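Local coordinates for protein HcgC (Methanococcus maripaludis S2, PDB 5O4J) that probably transfers a methyl group from S-adenosylmethionine to a carbon of a pyridinol precursor during biosynthesis of the [Fe]-hydrogenase cofactor, at residues V25-K29 / S175-L180; I46-A50 / I110-G114; V162-S168 / R252-K258. All coordinates share one frame; numbering follows the deposited sequence. Where two conformers were deposited one is given.

After two short strands, 2-3 and 10-13, the chain forms helix 18-37, which carries residues 25-29. Strand 42-48 follows directly. Interaction 2 closes the first loop when strand 108-111 pairs beside it at the centre of the mixed sheet. The chain then runs through strand 159-167 into helix 177-193; residues 175-180, the turn before it and its first residues, meet helix 18-37. That closes interaction 1, and interaction 2 lies wholly within its loop. Interaction 3 opens at residues 162-168, before interaction 1 closes, so these two cross. It closes late, at strand 253-259. Interactions 1 and 2 both touch S-adenosylhomocysteine and PJL. Interactions 1 and 3 touch each other, and Leu180 CD1 packs on Thr165 CG2.

Interaction 1: residues V25-K29 / S175-L180; sequences VVEKK and SGTMTL. With PJL ((3~{E})-3-[(~{E})-3-oxidanylprop-2-enoyl]iminopropanoic acid), chain H; SAH (S-adenosyl-L-homocysteine), chain E.
Lys29 reaches across from helix 18-37 to the turn at the start of helix 177-193. Its NZ donates to the backbone O of Ser175 at 2.7 Å. The C=O...N angle is 151°, and the donor is tilted only slightly from the carbonyl plane. The same NZ lies 2.8 Å from OXT of S-adenosylhomocysteine. The chain is extended beyond CG, with chi2 at -173°, and this carries the ammonium group from the helix to the ligand carboxylate. Glu134 forms a salt bridge with NZ as well. The buried charge therefore sits between two anionic groups and a carbonyl.

Thr177 N also binds OXT, at 2.8 Å. OXT thus lies near the amino end of helix 177-193, where the helix dipole would probably favour a negative group. Gly176 holds the N-cap position. Its CA is close to both ligands, and a CB there would clash with PJL O13. One turn of chain serves both molecules: O13 accepts from Thr179 N and, at 2.7 Å, from Thr179 OG1.

Behind the polar site the helices meet through methyl groups. Thr177 turns CG2 away from the ligand, anti to its own backbone N, toward the two valines. Val26 CG1 comes within 3.7 Å of it, the two side chains crossing at about a right angle. Val25 CG1 lies 3.9 Å from Thr177 CG2, the two side chains sliding past each other in opposite directions, and also touches Leu180 CD1. Thr177 OG1 is hydrogen-bonded to Ser53. Ser175 OG is hydrogen-bonded to Asp135 O. Tyr200 of the second subunit packs on Met178 and Thr179.

The arrangement is a ligand site at a helix N terminus, here the carboxylate end of the S-adenosylhomocysteine pocket in a Rossmann-like methyltransferase.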
loop_
_atom_site.group_PDB
_atom_site.type_symbol
_atom_site.label_atom_id
_atom_site.label_comp_id
_atom_site.label_asym_id
_atom_site.label_seq_id
_atom_site.Cartn_x
_atom_site.Cartn_y
_atom_site.Cartn_z
ATOM N N VAL A 25 6.191 12.451 19.457
ATOM C CA VAL A 25 7.290 11.501 19.289
ATOM C C VAL A 25 8.408 11.786 20.285
ATOM O O VAL A 25 8.915 10.869 20.939
ATOM C CB VAL A 25 7.819 11.521 17.845
ATOM C CG1 VAL A 25 9.115 10.722 17.741
ATOM C CG2 VAL A 25 6.757 10.970 16.895
ATOM N N VAL A 26 8.826 13.049 20.407
ATOM C CA VAL A 26 9.939 13.339 21.302
ATOM C C VAL A 26 9.543 13.054 22.742
ATOM O O VAL A 26 10.372 12.610 23.542
ATOM C CB VAL A 26 10.460 14.784 21.124
ATOM C CG1 VAL A 26 10.833 15.054 19.659
ATOM C CG2 VAL A 26 9.463 15.806 21.609
ATOM N N GLU A 27 8.273 13.268 23.094
ATOM C CA GLU A 27 7.821 12.937 24.445
ATOM C C GLU A 27 7.911 11.439 24.706
ATOM O O GLU A 27 8.352 11.008 25.783
ATOM C CB GLU A 27 6.389 13.441 24.651
ATOM C CG GLU A 27 5.819 13.141 26.037
ATOM C CD GLU A 27 4.393 13.644 26.217
ATOM O OE1 GLU A 27 4.098 14.196 27.296
ATOM O OE2 GLU A 27 3.573 13.491 25.285
ATOM N N LYS A 28 7.527 10.619 23.725
ATOM C CA LYS A 28 7.661 9.173 23.904
ATOM C C LYS A 28 9.115 8.762 24.118
ATOM O O LYS A 28 9.406 7.914 24.972
ATOM C CB LYS A 28 7.070 8.427 22.710
ATOM C CG LYS A 28 5.560 8.361 22.744
ATOM C CD LYS A 28 4.976 7.878 21.440
ATOM C CE LYS A 28 3.465 7.663 21.613
ATOM N NZ LYS A 28 2.788 7.131 20.414
ATOM N N LYS A 29 10.045 9.365 23.382
ATOM C CA LYS A 29 11.457 9.054 23.588
ATOM C C LYS A 29 11.918 9.494 24.976
ATOM O O LYS A 29 12.627 8.752 25.673
ATOM C CB LYS A 29 12.307 9.719 22.496
ATOM C CG LYS A 29 12.037 9.182 21.092
ATOM C CD LYS A 29 13.004 9.748 20.069
ATOM C CE LYS A 29 12.765 9.109 18.707
ATOM N NZ LYS A 29 13.778 9.541 17.694
ATOM N N SER A 175 14.496 5.337 13.215
ATOM C CA SER A 175 13.844 5.778 14.438
ATOM C C SER A 175 13.919 7.280 14.622
ATOM O O SER A 175 13.525 7.779 15.687
ATOM C CB SER A 175 14.523 5.110 15.627
ATOM O OG SER A 175 15.895 5.456 15.599
ATOM N N GLY A 176 14.491 7.992 13.654
ATOM C CA GLY A 176 14.644 9.429 13.801
ATOM C C GLY A 176 13.291 10.111 13.906
ATOM O O GLY A 176 12.318 9.714 13.261
ATOM N N THR A 177 13.234 11.155 14.733
ATOM C CA THR A 177 11.983 11.892 14.903
ATOM C C THR A 177 11.436 12.370 13.562
ATOM O O THR A 177 10.252 12.191 13.272
ATOM C CB THR A 177 12.205 13.055 15.864
ATOM O OG1 THR A 177 12.725 12.536 17.100
ATOM C CG2 THR A 177 10.916 13.804 16.155
ATOM N N MET A 178 12.292 12.971 12.725
ATOM C CA MET A 178 11.854 13.454 11.417
ATOM C C MET A 178 11.291 12.322 10.560
ATOM O O MET A 178 10.223 12.468 9.957
ATOM C CB MET A 178 13.020 14.131 10.695
ATOM C CG MET A 178 12.672 14.689 9.306
ATOM S SD MET A 178 11.320 15.862 9.260
ATOM C CE MET A 178 11.879 17.088 10.442
ATOM N N THR A 179 12.025 11.207 10.450
ATOM C CA THR A 179 11.550 10.066 9.662
ATOM C C THR A 179 10.165 9.622 10.121
ATOM O O THR A 179 9.264 9.382 9.303
ATOM C CB THR A 179 12.525 8.885 9.776
ATOM O OG1 THR A 179 13.800 9.225 9.232
ATOM C CG2 THR A 179 11.996 7.642 9.054
ATOM N N LEU A 180 9.997 9.480 11.430
ATOM C CA LEU A 180 8.730 9.009 11.970
ATOM C C LEU A 180 7.605 9.991 11.674
ATOM O O LEU A 180 6.495 9.579 11.322
ATOM C CB LEU A 180 8.859 8.771 13.468
ATOM C CG LEU A 180 9.800 7.631 13.851
ATOM C CD1 LEU A 180 10.106 7.681 15.339
ATOM C CD2 LEU A 180 9.202 6.293 13.447
HETATM O O14 PJL H . 16.542 12.543 11.328
HETATM C C12 PJL H . 16.096 11.497 10.765
HETATM O O13 PJL H . 14.951 11.038 10.944
HETATM C C10 PJL H . 16.928 10.682 9.798
HETATM C C4 PJL H . 18.387 10.629 10.164
HETATM N N5 PJL H . 19.187 11.542 9.826
HETATM C C6 PJL H . 20.503 11.523 10.117
HETATM O O8 PJL H . 21.314 12.085 9.396
HETATM C C7 PJL H . 21.025 10.814 11.311
HETATM C C2 PJL H . 20.220 10.143 12.129
HETATM O O1 PJL H . 20.643 9.494 13.189
HETATM N N SAH E . 18.093 10.634 16.390
HETATM C CA SAH E . 17.711 12.078 16.391
HETATM C CB SAH E . 18.287 12.760 15.152
HETATM C CG SAH E . 19.777 13.052 15.314
HETATM S SD SAH E . 20.427 13.972 13.941
HETATM C C SAH E . 16.220 12.261 16.388
HETATM O O SAH E . 15.757 13.428 16.363
HETATM O OXT SAH E . 15.514 11.243 16.395
HETATM C "C5'" SAH E . 22.100 14.231 14.451
HETATM C "C4'" SAH E . 22.254 15.362 15.462
HETATM O "O4'" SAH E . 23.493 15.181 16.159
HETATM C "C3'" SAH E . 22.360 16.711 14.777
HETATM O "O3'" SAH E . 21.880 17.764 15.629
HETATM C "C2'" SAH E . 23.847 16.812 14.535
HETATM O "O2'" SAH E . 24.324 18.144 14.319
HETATM C "C1'" SAH E . 24.407 16.225 15.809
HETATM N N9 SAH E . 25.730 15.602 15.655
HETATM C C8 SAH E . 26.162 14.859 14.610
HETATM N N7 SAH E . 27.426 14.427 14.850
HETATM C C5 SAH E . 27.783 14.885 16.066
HETATM C C6 SAH E . 28.975 14.788 16.930
HETATM N N6 SAH E . 30.060 14.096 16.513
HETATM N N1 SAH E . 28.938 15.413 18.122
HETATM C C2 SAH E . 27.865 16.095 18.549
HETATM N N3 SAH E . 26.745 16.232 17.818
HETATM C C4 SAH E . 26.661 15.654 16.595
#

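Interaction 2: residues I46-A50 / I110-G114; sequences IVFGA and IDLTG. With SAH (S-adenosyl-L-homocysteine), chain E; PJL ((3~{E})-3-[(~{E})-3-oxidanylprop-2-enoyl]iminopropanoic acid), chain H.
Phe48 and Ile110 join two neighbouring parallel strands through their backbones. Phe48 N donates to Ile110 O at 2.8 Å. Ile110 N donates to Ile46 O, and Leu112 N to Phe48 O, so the ladder continues just past the end of strand 108-111. Val47 pairs with Ile110, and Phe48 with Asp111. Val47 CA adds a CA-H...O contact to Ile110 O.

The apolar contacts lie on both faces of the sheet. On the face of Val47 and Ile110, Val47 CG1 meets Leu112 CD1 at 3.5 Å, which is tight for two methyl groups. CG1 is anti to the backbone N of Val47, chi1 179°, and so reaches forward along the sheet to the leucine. On the face of Phe48 and Asp111, Phe48 CB packs on Thr113 CG2. Ile110 O and C2 of the adenine lie at the edge of the phenyl ring.

The polar side-chain bonds centre on Asp111 OD1. Thr113 OG1 donates to its syn lone pair at 2.6 Å. Thr113 N meets it from above the carboxylate plane at 2.9 Å, forming an Asx turn. Asp111 OD2 pairs with Arg153. An alanine in place of Asp111 would probably leave Arg153 without this buried charge partner and let the turn at Thr113 shift.

Both segments then reach the ligands. Thr113 CG2 lies 3.5 Å from both O4' and C4 of S-adenosylhomocysteine. Leu112 O takes a weak bond from the ligand amine, and Thr113 O accepts from PJL O1. Gly49 CA faces O4', while a CB at Gly49 would press on Leu112 and Thr113. Asp72 binds Ala50 N as well as the ligand.

These are the carboxyl ends of adjacent parallel strands, where Rossmann-type folds hold the nucleoside.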
loop_
_atom_site.group_PDB
_atom_site.type_symbol
_atom_site.label_atom_id
_atom_site.label_comp_id
_atom_site.label_asym_id
_atom_site.label_seq_id
_atom_site.Cartn_x
_atom_site.Cartn_y
_atom_site.Cartn_z
ATOM N N ILE A 46 25.275 14.609 30.079
ATOM C CA ILE A 46 25.681 15.143 28.784
ATOM C C ILE A 46 24.887 14.422 27.705
ATOM O O ILE A 46 24.870 13.186 27.656
ATOM C CB ILE A 46 27.196 15.008 28.556
ATOM C CG1 ILE A 46 27.919 15.942 29.530
ATOM C CG2 ILE A 46 27.553 15.342 27.101
ATOM C CD1 ILE A 46 29.406 16.104 29.298
ATOM N N VAL A 47 24.214 15.200 26.865
ATOM C CA VAL A 47 23.387 14.695 25.779
ATOM C C VAL A 47 24.013 15.160 24.472
ATOM O O VAL A 47 24.172 16.369 24.253
ATOM C CB VAL A 47 21.941 15.196 25.900
ATOM C CG1 VAL A 47 21.091 14.689 24.739
ATOM C CG2 VAL A 47 21.353 14.786 27.240
ATOM N N PHE A 48 24.371 14.207 23.611
ATOM C CA PHE A 48 24.913 14.510 22.291
ATOM C C PHE A 48 23.780 14.515 21.271
ATOM O O PHE A 48 23.041 13.530 21.151
ATOM C CB PHE A 48 25.980 13.493 21.881
ATOM C CG PHE A 48 27.236 13.562 22.693
ATOM C CD1 PHE A 48 28.258 14.422 22.343
ATOM C CD2 PHE A 48 27.399 12.749 23.801
ATOM C CE1 PHE A 48 29.417 14.487 23.091
ATOM C CE2 PHE A 48 28.558 12.807 24.549
ATOM C CZ PHE A 48 29.566 13.671 24.193
ATOM N N GLY A 49 23.647 15.622 20.538
ATOM C CA GLY A 49 22.665 15.735 19.479
ATOM C C GLY A 49 21.448 16.540 19.885
ATOM O O GLY A 49 20.530 16.015 20.515
ATOM N N ALA A 50 21.445 17.827 19.538
ATOM C CA ALA A 50 20.353 18.714 19.936
ATOM C C ALA A 50 19.115 18.499 19.074
ATOM O O ALA A 50 17.985 18.563 19.569
ATOM C CB ALA A 50 20.808 20.170 19.862
ATOM N N ILE A 110 24.103 10.401 27.158
ATOM C CA ILE A 110 23.097 9.972 26.199
ATOM C C ILE A 110 23.576 10.421 24.829
ATOM O O ILE A 110 23.776 11.621 24.606
ATOM C CB ILE A 110 21.702 10.550 26.501
ATOM C CG1 ILE A 110 21.280 10.155 27.924
ATOM C CG2 ILE A 110 20.693 10.060 25.471
ATOM C CD1 ILE A 110 19.922 10.680 28.346
ATOM N N ASP A 111 23.749 9.467 23.917
ATOM C CA ASP A 111 24.116 9.763 22.536
ATOM C C ASP A 111 22.876 9.637 21.667
ATOM O O ASP A 111 22.370 8.533 21.454
ATOM C CB ASP A 111 25.200 8.827 22.017
ATOM C CG ASP A 111 25.342 8.913 20.507
ATOM O OD1 ASP A 111 25.205 10.031 19.960
ATOM O OD2 ASP A 111 25.547 7.866 19.861
ATOM N N LEU A 112 22.404 10.767 21.149
ATOM C CA LEU A 112 21.250 10.818 20.267
ATOM C C LEU A 112 21.634 11.113 18.824
ATOM O O LEU A 112 20.751 11.418 18.008
ATOM C CB LEU A 112 20.271 11.889 20.763
ATOM C CG LEU A 112 19.800 11.729 22.210
ATOM C CD1 LEU A 112 18.960 12.919 22.644
ATOM C CD2 LEU A 112 19.008 10.449 22.363
ATOM N N THR A 113 22.924 11.024 18.478
ATOM C CA THR A 113 23.360 11.529 17.179
ATOM C C THR A 113 23.048 10.561 16.045
ATOM O O THR A 113 22.902 10.993 14.900
ATOM C CB THR A 113 24.857 11.859 17.188
ATOM O OG1 THR A 113 25.635 10.688 17.468
ATOM C CG2 THR A 113 25.157 12.931 18.215
ATOM N N GLY A 114 22.959 9.269 16.331
ATOM C CA GLY A 114 22.577 8.318 15.301
ATOM C C GLY A 114 23.579 8.265 14.165
ATOM O O GLY A 114 24.794 8.319 14.370
HETATM N N SAH E . 18.093 10.634 16.390
HETATM C CA SAH E . 17.711 12.078 16.391
HETATM C CB SAH E . 18.287 12.760 15.152
HETATM C CG SAH E . 19.777 13.052 15.314
HETATM S SD SAH E . 20.427 13.972 13.941
HETATM C C SAH E . 16.220 12.261 16.388
HETATM O O SAH E . 15.757 13.428 16.363
HETATM O OXT SAH E . 15.514 11.243 16.395
HETATM C "C5'" SAH E . 22.100 14.231 14.451
HETATM C "C4'" SAH E . 22.254 15.362 15.462
HETATM O "O4'" SAH E . 23.493 15.181 16.159
HETATM C "C3'" SAH E . 22.360 16.711 14.777
HETATM O "O3'" SAH E . 21.880 17.764 15.629
HETATM C "C2'" SAH E . 23.847 16.812 14.535
HETATM O "O2'" SAH E . 24.324 18.144 14.319
HETATM C "C1'" SAH E . 24.407 16.225 15.809
HETATM N N9 SAH E . 25.730 15.602 15.655
HETATM C C8 SAH E . 26.162 14.859 14.610
HETATM N N7 SAH E . 27.426 14.427 14.850
HETATM C C5 SAH E . 27.783 14.885 16.066
HETATM C C6 SAH E . 28.975 14.788 16.930
HETATM N N6 SAH E . 30.060 14.096 16.513
HETATM N N1 SAH E . 28.938 15.413 18.122
HETATM C C2 SAH E . 27.865 16.095 18.549
HETATM N N3 SAH E . 26.745 16.232 17.818
HETATM C C4 SAH E . 26.661 15.654 16.595
HETATM O O14 PJL H . 16.542 12.543 11.328
HETATM C C12 PJL H . 16.096 11.497 10.765
HETATM O O13 PJL H . 14.951 11.038 10.944
HETATM C C10 PJL H . 16.928 10.682 9.798
HETATM C C4 PJL H . 18.387 10.629 10.164
HETATM N N5 PJL H . 19.187 11.542 9.826
HETATM C C6 PJL H . 20.503 11.523 10.117
HETATM O O8 PJL H . 21.314 12.085 9.396
HETATM C C7 PJL H . 21.025 10.814 11.311
HETATM C C2 PJL H . 20.220 10.143 12.129
HETATM O O1 PJL H . 20.643 9.494 13.189
#

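Interaction 3: residues V162-S168 / R252-K258; sequences VLKTYRS and RVDSFVK. With SO4 (sulfate ion), chain P.
Tyr166 and Phe256 meet across an antiparallel strand pair at the border of the mixed Rossmann-like sheet. Strand 253-259 is outermost within the chain; its segment 253-258 runs at 155° to segment 162-167. Phe256 CZ lies at the edge of the tyrosine ring, near its plane, 3.8 Å from Tyr166 CE2. Phe256 CG sits between its backbone N and carbonyl carbon, chi1 51°. This folds the ring back over the neighbouring strand, with Lys164 O over one face toward the rim. Lys164 CD touches the same ring at CE2. His140 of the third subunit meets the Tyr166 ring and bonds to Asp254.

The opposite face carries Leu163, Thr165, Ser255 and Val257. Ser255 OG donates to Thr165 OG1 at 2.8 Å, and helix 18-37 covers this hydroxyl pair through Lys29. The Leu163 and Val257 side chains cross at about a right angle, CD1 against CG2. Thr165 CG2 turns the other way, to Val253 CG1 at 3.6 Å.

Backbone bonds run in pairs between Val162 and Lys258, Lys164 and Phe256, and Tyr166 and Asp254. At the far end Ser168 N donates to Arg252 O.

Lys164 and Lys258 converge on a sulfate, probably from the crystallisation liquor; the same two lysines of the third subunit bind it too. Lys164 NZ also pairs with Asp135, and Lys258 NZ with Asp151 of the third subunit. Lys258 NZ holds sulfate O1 at 2.8 Å, while Lys164 NZ reaches O4 at 3.3 Å.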
loop_
_atom_site.group_PDB
_atom_site.type_symbol
_atom_site.label_atom_id
_atom_site.label_comp_id
_atom_site.label_asym_id
_atom_site.label_seq_id
_atom_site.Cartn_x
_atom_site.Cartn_y
_atom_site.Cartn_z
ATOM N N VAL A 162 19.930 0.975 25.011
ATOM C CA VAL A 162 19.776 1.369 23.615
ATOM C C VAL A 162 18.345 1.845 23.425
ATOM O O VAL A 162 17.401 1.076 23.634
ATOM C CB VAL A 162 20.105 0.215 22.654
ATOM C CG1 VAL A 162 19.885 0.641 21.208
ATOM C CG2 VAL A 162 21.531 -0.248 22.852
ATOM N N LEU A 163 18.183 3.105 23.015
ATOM C CA LEU A 163 16.860 3.684 22.818
ATOM C C LEU A 163 16.358 3.333 21.425
ATOM O O LEU A 163 16.969 3.721 20.423
ATOM C CB LEU A 163 16.918 5.199 23.008
ATOM C CG LEU A 163 15.640 5.965 22.674
ATOM C CD1 LEU A 163 14.507 5.607 23.614
ATOM C CD2 LEU A 163 15.934 7.452 22.697
ATOM N N LYS A 164 15.257 2.599 21.361
ATOM C CA LYS A 164 14.684 2.150 20.103
ATOM C C LYS A 164 13.299 2.756 19.930
ATOM O O LYS A 164 12.553 2.914 20.903
ATOM C CB LYS A 164 14.602 0.621 20.049
ATOM C CG LYS A 164 15.949 -0.090 20.250
ATOM C CD LYS A 164 15.760 -1.608 20.314
ATOM C CE LYS A 164 17.096 -2.347 20.412
ATOM N NZ LYS A 164 17.974 -2.173 19.212
ATOM N N THR A 165 12.951 3.091 18.692
ATOM C CA THR A 165 11.643 3.665 18.409
ATOM C C THR A 165 11.151 3.130 17.075
ATOM O O THR A 165 11.813 3.307 16.045
ATOM C CB THR A 165 11.691 5.198 18.396
ATOM O OG1 THR A 165 12.321 5.687 19.591
ATOM C CG2 THR A 165 10.286 5.759 18.329
ATOM N N TYR A 166 9.976 2.502 17.099
ATOM C CA TYR A 166 9.368 1.913 15.917
ATOM C C TYR A 166 7.902 2.313 15.849
ATOM O O TYR A 166 7.317 2.816 16.815
ATOM C CB TYR A 166 9.453 0.384 15.924
ATOM C CG TYR A 166 10.825 -0.162 16.215
ATOM C CD1 TYR A 166 11.865 -0.003 15.314
ATOM C CD2 TYR A 166 11.077 -0.860 17.393
ATOM C CE1 TYR A 166 13.126 -0.514 15.585
ATOM C CE2 TYR A 166 12.330 -1.374 17.666
ATOM C CZ TYR A 166 13.344 -1.201 16.771
ATOM O OH TYR A 166 14.590 -1.727 17.060
ATOM N N ARG A 167 7.301 2.045 14.701
ATOM C CA ARG A 167 5.861 2.185 14.535
ATOM C C ARG A 167 5.228 0.796 14.537
ATOM O O ARG A 167 5.602 -0.073 13.738
ATOM C CB ARG A 167 5.536 2.938 13.244
ATOM C CG ARG A 167 6.132 4.340 13.208
ATOM C CD ARG A 167 5.491 5.203 12.117
ATOM N NE ARG A 167 5.784 4.671 10.795
ATOM C CZ ARG A 167 4.925 4.599 9.786
ATOM N NH1 ARG A 167 5.321 4.106 8.625
ATOM N NH2 ARG A 167 3.676 5.008 9.926
ATOM N N SER A 168 4.287 0.569 15.452
ATOM C CA SER A 168 3.585 -0.703 15.482
ATOM C C SER A 168 2.839 -0.915 14.170
ATOM O O SER A 168 2.107 -0.038 13.711
ATOM C CB SER A 168 2.613 -0.732 16.664
ATOM O OG SER A 168 1.520 0.139 16.436
ATOM N N ARG A 252 0.806 4.822 17.009
ATOM C CA ARG A 252 1.557 3.610 16.695
ATOM C C ARG A 252 3.019 3.724 17.100
ATOM O O ARG A 252 3.699 2.694 17.225
ATOM C CB ARG A 252 1.441 3.294 15.203
ATOM C CG ARG A 252 0.029 2.935 14.768
ATOM C CD ARG A 252 0.029 2.447 13.329
ATOM N NE ARG A 252 -1.258 1.878 12.934
ATOM C CZ ARG A 252 -1.705 0.683 13.303
ATOM N NH1 ARG A 252 -2.893 0.268 12.876
ATOM N NH2 ARG A 252 -0.981 -0.094 14.101
ATOM N N VAL A 253 3.524 4.939 17.320
ATOM C CA VAL A 253 4.921 5.094 17.713
ATOM C C VAL A 253 5.121 4.490 19.094
ATOM O O VAL A 253 4.359 4.762 20.034
ATOM C CB VAL A 253 5.347 6.568 17.677
ATOM C CG1 VAL A 253 6.791 6.729 18.154
ATOM C CG2 VAL A 253 5.200 7.116 16.268
ATOM N N ASP A 254 6.131 3.639 19.205
ATOM C CA ASP A 254 6.479 2.945 20.438
ATOM C C ASP A 254 7.975 3.121 20.652
ATOM O O ASP A 254 8.768 2.708 19.799
ATOM C CB ASP A 254 6.104 1.471 20.313
ATOM C CG ASP A 254 6.127 0.742 21.627
ATOM O OD1 ASP A 254 6.164 1.407 22.685
ATOM O OD2 ASP A 254 6.105 -0.504 21.586
ATOM N N SER A 255 8.354 3.784 21.749
ATOM C CA SER A 255 9.749 4.041 22.091
ATOM C C SER A 255 10.099 3.358 23.404
ATOM O O SER A 255 9.309 3.376 24.354
ATOM C CB SER A 255 10.028 5.539 22.217
ATOM O OG SER A 255 11.419 5.771 22.291
ATOM N N PHE A 256 11.271 2.736 23.458
ATOM C CA PHE A 256 11.672 2.043 24.678
ATOM C C PHE A 256 13.181 1.890 24.688
ATOM O O PHE A 256 13.821 1.840 23.633
ATOM C CB PHE A 256 10.989 0.676 24.806
ATOM C CG PHE A 256 11.120 -0.191 23.584
ATOM C CD1 PHE A 256 10.209 -0.074 22.536
ATOM C CD2 PHE A 256 12.140 -1.124 23.485
ATOM C CE1 PHE A 256 10.325 -0.875 21.407
ATOM C CE2 PHE A 256 12.264 -1.920 22.360
ATOM C CZ PHE A 256 11.349 -1.800 21.326
ATOM N N VAL A 257 13.749 1.831 25.889
ATOM C CA VAL A 257 15.168 1.562 26.048
ATOM C C VAL A 257 15.333 0.090 26.385
ATOM O O VAL A 257 14.768 -0.408 27.370
ATOM C CB VAL A 257 15.814 2.447 27.124
ATOM C CG1 VAL A 257 17.329 2.167 27.153
ATOM C CG2 VAL A 257 15.544 3.919 26.849
ATOM N N LYS A 258 16.100 -0.605 25.562
ATOM C CA LYS A 258 16.452 -1.992 25.824
ATOM C C LYS A 258 17.781 -2.015 26.564
ATOM O O LYS A 258 18.786 -1.493 26.071
ATOM C CB LYS A 258 16.542 -2.795 24.532
ATOM C CG LYS A 258 16.835 -4.269 24.777
ATOM C CD LYS A 258 17.060 -5.030 23.499
ATOM C CE LYS A 258 17.511 -6.446 23.821
ATOM N NZ LYS A 258 17.860 -7.216 22.601
HETATM S S SO4 P . 18.917 -6.130 19.377
HETATM O O1 SO4 P . 18.862 -5.476 20.700
HETATM O O2 SO4 P . 20.059 -7.066 19.354
HETATM O O3 SO4 P . 17.656 -6.871 19.152
HETATM O O4 SO4 P . 19.099 -5.108 18.322
#